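Local coordinates for protein neurotoxin (Clostridium botulinum, PDB 2QN0) that is the zinc protease light chain of type C botulinum neurotoxin and probably cleaves SNARE proteins of nerve terminals, at residues T355-T359 and E360-A364; V392-I395 and Q396-F399. All blocks are in the same frame, centred on the assembly; numbering follows the deposited sequence.

How the contacts relate
Contact 1 comes first along the chain, at the junction of helices 344-357 and 360-366; contact 2 follows in the long loop between strands 383-384 and 422-423. Their centres lie about 20 Å apart and their nearest atoms about 10 Å, so they do not touch. What they share is helix 223-238, which carries the zinc ligands His229 and His233. Contact 1 meets it through Phe358, Tyr363 and Glu360, while contact 2 packs Tyr393 and Phe399 against its first turn at Pro223. Two pieces of the protease fold, separated along the chain by strand 383-384, thus lie against the metal-bearing helix, contact 1 near the zinc and contact 2 at the helix's beginning.

Contact 1 of 2, residues T355-T359 and E360-A364; sequences TQIFT and EFNYA
Glu360 is the first residue after Thr359, the N-cap of a new helix. Its extended side chain ends beside the metal site: OE1 is hydrogen-bonded to ND1 of His229, a zinc ligand, and OE2 makes a salt bridge to Arg372 and a hydrogen bond with Asn371. A long acid suits the place, since its carboxylate can meet a histidine and an arginine together.

Two residues on, Asn362 gives its backbone N to Thr359 OG1, 3.2 Å away. This is the capping bond: with chi1 at 67°, OG1 is tucked between the backbone N and carbonyl carbon, where a short hydroxyl can stand in for the missing carbonyl of a previous turn. Asn362 also reaches back. With chi1 at -166° its amide swings back along the chain, and ND2 donates to Ile357 O at 2.8 Å, in the carbonyl plane and on a lone pair, with the acceptor nearly in the amide plane. A short amide serves here because it has an N-H to offer that carbonyl. Ile357 O also takes a weak bond from Thr359 N, which closes an inverse gamma turn centred on Phe358 between the two helices.

Tyr363 N donates to Thr359 O at 2.9 Å, and that oxygen lies 3.0 Å above the centre of the Tyr363 ring face. Tyrosine adds a hydroxyl to this flat ring: OH, bonded to Asn232, meets the Phe358 ring at its edge, 3.4 Å from Phe358 CD1, with Phe358 CB also close at 3.2 Å.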
loop_
_atom_site.group_PDB
_atom_site.type_symbol
_atom_site.label_atom_id
_atom_site.label_comp_id
_atom_site.label_asym_id
_atom_site.label_seq_id
_atom_site.Cartn_x
_atom_site.Cartn_y
_atom_site.Cartn_z
ATOM N N THR A 355 -3.077 -6.650 -12.215
ATOM C CA THR A 355 -2.052 -5.833 -12.858
ATOM C C THR A 355 -2.528 -4.760 -13.827
ATOM O O THR A 355 -1.777 -3.830 -14.129
ATOM C CB THR A 355 -1.047 -6.723 -13.622
ATOM O OG1 THR A 355 -1.752 -7.502 -14.599
ATOM C CG2 THR A 355 -0.318 -7.651 -12.665
ATOM N N GLN A 356 -3.756 -4.876 -14.317
ATOM C CA GLN A 356 -4.255 -3.897 -15.271
ATOM C C GLN A 356 -5.576 -3.212 -14.944
ATOM O O GLN A 356 -5.901 -2.193 -15.550
ATOM C CB GLN A 356 -4.310 -4.533 -16.665
ATOM C CG GLN A 356 -2.926 -4.926 -17.164
ATOM C CD GLN A 356 -2.896 -5.284 -18.635
ATOM O OE1 GLN A 356 -3.608 -4.692 -19.444
ATOM N NE2 GLN A 356 -2.050 -6.243 -18.993
ATOM N N ILE A 357 -6.335 -3.753 -13.993
ATOM C CA ILE A 357 -7.605 -3.139 -13.611
ATOM C C ILE A 357 -7.451 -2.365 -12.297
ATOM O O ILE A 357 -7.907 -1.229 -12.173
ATOM C CB ILE A 357 -8.710 -4.197 -13.468
ATOM C CG1 ILE A 357 -8.945 -4.871 -14.824
ATOM C CG2 ILE A 357 -9.996 -3.546 -12.967
ATOM C CD1 ILE A 357 -10.046 -5.912 -14.818
ATOM N N PHE A 358 -6.812 -2.991 -11.315
ATOM C CA PHE A 358 -6.563 -2.336 -10.035
ATOM C C PHE A 358 -5.280 -1.526 -10.206
ATOM O O PHE A 358 -4.206 -1.944 -9.767
ATOM C CB PHE A 358 -6.389 -3.382 -8.933
ATOM C CG PHE A 358 -7.683 -4.006 -8.485
ATOM C CD1 PHE A 358 -8.571 -3.294 -7.683
ATOM C CD2 PHE A 358 -8.024 -5.295 -8.879
ATOM C CE1 PHE A 358 -9.782 -3.858 -7.281
ATOM C CE2 PHE A 358 -9.235 -5.869 -8.484
ATOM C CZ PHE A 358 -10.115 -5.147 -7.682
ATOM N N THR A 359 -5.406 -0.369 -10.859
ATOM C CA THR A 359 -4.265 0.506 -11.122
ATOM C C THR A 359 -4.613 1.963 -10.829
ATOM O O THR A 359 -5.771 2.365 -10.925
ATOM C CB THR A 359 -3.825 0.436 -12.603
ATOM O OG1 THR A 359 -4.860 0.988 -13.429
ATOM C CG2 THR A 359 -3.568 -1.012 -13.022
ATOM N N GLU A 360 -3.599 2.750 -10.484
ATOM C CA GLU A 360 -3.789 4.172 -10.190
ATOM C C GLU A 360 -4.468 4.882 -11.365
ATOM O O GLU A 360 -5.405 5.668 -11.188
ATOM C CB GLU A 360 -2.434 4.829 -9.926
ATOM C CG GLU A 360 -2.521 6.297 -9.525
ATOM C CD GLU A 360 -1.158 6.960 -9.471
ATOM O OE1 GLU A 360 -0.198 6.305 -9.010
ATOM O OE2 GLU A 360 -1.049 8.139 -9.877
ATOM N N PHE A 361 -3.970 4.601 -12.564
ATOM C CA PHE A 361 -4.489 5.184 -13.796
ATOM C C PHE A 361 -5.991 4.942 -13.945
ATOM O O PHE A 361 -6.743 5.841 -14.323
ATOM C CB PHE A 361 -3.752 4.576 -14.994
ATOM C CG PHE A 361 -4.053 5.254 -16.300
ATOM C CD1 PHE A 361 -3.375 6.411 -16.670
ATOM C CD2 PHE A 361 -5.023 4.742 -17.154
ATOM C CE1 PHE A 361 -3.659 7.051 -17.876
ATOM C CE2 PHE A 361 -5.313 5.374 -18.361
ATOM C CZ PHE A 361 -4.630 6.530 -18.720
ATOM N N ASN A 362 -6.424 3.720 -13.655
ATOM C CA ASN A 362 -7.833 3.370 -13.766
ATOM C C ASN A 362 -8.634 4.051 -12.657
ATOM O O ASN A 362 -9.744 4.527 -12.890
ATOM C CB ASN A 362 -7.996 1.846 -13.702
ATOM C CG ASN A 362 -9.369 1.380 -14.152
ATOM O OD1 ASN A 362 -10.019 2.030 -14.975
ATOM N ND2 ASN A 362 -9.809 0.235 -13.630
ATOM N N TYR A 363 -8.069 4.118 -11.455
ATOM C CA TYR A 363 -8.782 4.764 -10.351
ATOM C C TYR A 363 -9.061 6.236 -10.660
ATOM O O TYR A 363 -10.137 6.744 -10.351
ATOM C CB TYR A 363 -7.987 4.677 -9.041
ATOM C CG TYR A 363 -7.627 3.272 -8.604
ATOM C CD1 TYR A 363 -8.463 2.190 -8.884
ATOM C CD2 TYR A 363 -6.458 3.031 -7.883
ATOM C CE1 TYR A 363 -8.138 0.899 -8.459
ATOM C CE2 TYR A 363 -6.130 1.752 -7.450
ATOM C CZ TYR A 363 -6.972 0.690 -7.743
ATOM O OH TYR A 363 -6.639 -0.577 -7.315
ATOM N N ALA A 364 -8.096 6.921 -11.268
ATOM C CA ALA A 364 -8.274 8.338 -11.591
ATOM C C ALA A 364 -9.521 8.548 -12.439
ATOM O O ALA A 364 -10.261 9.512 -12.241
ATOM C CB ALA A 364 -7.042 8.880 -12.321
#

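Contact 2 of 2, residues V392-I395 and Q396-F399; sequences VYDI and QNGF
Gly398 lies over one face of the Tyr393 ring, its CA 3.7 Å from the ring centroid in a CH-pi contact. Glycine suits this place twice over: its backbone takes a positive phi of 60°, and its bare CA lies close over the ring face. Gly398 also faces Asp394 in a single antiparallel bridge, a hydrogen-bonded pair. Asp394 N donates to Gly398 O at 3.0 Å, and Gly398 N returns a more bent bond to Asp394 O.

Gln396 sits in the middle of the three-residue bend joining the bridged pair, its backbone turned as in a helix and its CB 4.2 Å from Asp394 OD1. The Asp394 carboxylate braces the bend: with chi1 at 63° it folds back over it, and OD1 accepts from Asn397 N at 2.7 Å, almost in line with the C-O bond. A water donates to both Asp394 OD2 and Asn397 OD1.

Phe399 turns a ring face to the edge of Tyr393 in a T-shaped stack, planes at 70°, with Tyr393 CD1 3.5 Å above its centre. Val392 CG1 lies alongside Phe399 CE1, 4.1 Å away. Beyond the contact, Tyr393 OH bonds Asp222, and both rings touch Pro223 at the start of helix 223-238.

Both carboxylate oxygens of Asp394 thus have partners, which probably favours its charged form; two backbone bonds and one carboxylate bond fix the bend, while the Tyr393-Phe399 stack packs against helix 223-238.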
loop_
_atom_site.group_PDB
_atom_site.type_symbol
_atom_site.label_atom_id
_atom_site.label_comp_id
_atom_site.label_asym_id
_atom_site.label_seq_id
_atom_site.Cartn_x
_atom_site.Cartn_y
_atom_site.Cartn_z
ATOM N N VAL A 392 -13.136 21.431 2.958
ATOM C CA VAL A 392 -11.929 21.376 2.140
ATOM C C VAL A 392 -11.858 20.088 1.328
ATOM O O VAL A 392 -11.559 20.104 0.132
ATOM C CB VAL A 392 -10.667 21.454 3.032
ATOM C CG1 VAL A 392 -9.411 21.242 2.194
ATOM C CG2 VAL A 392 -10.609 22.806 3.731
ATOM N N TYR A 393 -12.156 18.977 1.989
ATOM C CA TYR A 393 -12.085 17.666 1.361
ATOM C C TYR A 393 -13.163 16.758 1.943
ATOM O O TYR A 393 -13.222 16.572 3.157
ATOM C CB TYR A 393 -10.702 17.072 1.648
ATOM C CG TYR A 393 -10.380 15.786 0.924
ATOM C CD1 TYR A 393 -9.801 15.804 -0.343
ATOM C CD2 TYR A 393 -10.643 14.548 1.513
ATOM C CE1 TYR A 393 -9.485 14.616 -1.010
ATOM C CE2 TYR A 393 -10.336 13.355 0.858
ATOM C CZ TYR A 393 -9.755 13.399 -0.403
ATOM O OH TYR A 393 -9.440 12.227 -1.053
ATOM N N ASP A 394 -14.025 16.206 1.094
ATOM C CA ASP A 394 -15.049 15.301 1.599
ATOM C C ASP A 394 -15.013 13.947 0.902
ATOM O O ASP A 394 -14.363 13.779 -0.131
ATOM C CB ASP A 394 -16.458 15.921 1.515
ATOM C CG ASP A 394 -16.906 16.226 0.096
ATOM O OD1 ASP A 394 -16.563 15.478 -0.841
ATOM O OD2 ASP A 394 -17.641 17.221 -0.078
ATOM N N ILE A 395 -15.710 12.980 1.487
ATOM C CA ILE A 395 -15.753 11.619 0.966
ATOM C C ILE A 395 -16.257 11.480 -0.467
ATOM O O ILE A 395 -15.670 10.753 -1.268
ATOM C CB ILE A 395 -16.612 10.716 1.892
ATOM C CG1 ILE A 395 -15.924 10.580 3.252
ATOM C CG2 ILE A 395 -16.824 9.350 1.256
ATOM C CD1 ILE A 395 -16.752 9.851 4.293
ATOM N N GLN A 396 -17.334 12.181 -0.798
ATOM C CA GLN A 396 -17.907 12.078 -2.133
ATOM C C GLN A 396 -17.108 12.706 -3.275
ATOM O O GLN A 396 -16.937 12.082 -4.323
ATOM C CB GLN A 396 -19.323 12.660 -2.137
ATOM C CG GLN A 396 -20.063 12.503 -3.461
ATOM C CD GLN A 396 -20.214 11.049 -3.883
ATOM O OE1 GLN A 396 -20.562 10.186 -3.074
ATOM N NE2 GLN A 396 -19.964 10.773 -5.159
ATOM N N ASN A 397 -16.620 13.928 -3.079
ATOM C CA ASN A 397 -15.898 14.617 -4.148
ATOM C C ASN A 397 -14.460 15.037 -3.881
ATOM O O ASN A 397 -13.867 15.734 -4.703
ATOM C CB ASN A 397 -16.680 15.860 -4.578
ATOM C CG ASN A 397 -18.069 15.532 -5.076
ATOM O OD1 ASN A 397 -19.064 15.807 -4.405
ATOM N ND2 ASN A 397 -18.145 14.929 -6.257
ATOM N N GLY A 398 -13.892 14.619 -2.757
ATOM C CA GLY A 398 -12.529 15.021 -2.459
ATOM C C GLY A 398 -12.444 16.537 -2.388
ATOM O O GLY A 398 -13.208 17.166 -1.654
ATOM N N PHE A 399 -11.531 17.129 -3.156
ATOM C CA PHE A 399 -11.352 18.585 -3.169
ATOM C C PHE A 399 -12.331 19.315 -4.091
ATOM O O PHE A 399 -12.608 20.498 -3.895
ATOM C CB PHE A 399 -9.938 18.954 -3.638
ATOM C CG PHE A 399 -8.842 18.566 -2.687
ATOM C CD1 PHE A 399 -8.712 19.195 -1.452
ATOM C CD2 PHE A 399 -7.908 17.595 -3.048
ATOM C CE1 PHE A 399 -7.666 18.868 -0.587
ATOM C CE2 PHE A 399 -6.858 17.260 -2.193
ATOM C CZ PHE A 399 -6.733 17.898 -0.959
HETATM O O HOH W 1 -11.621 22.018 -1.712
HETATM O O HOH W 2 -19.426 17.359 -1.970
#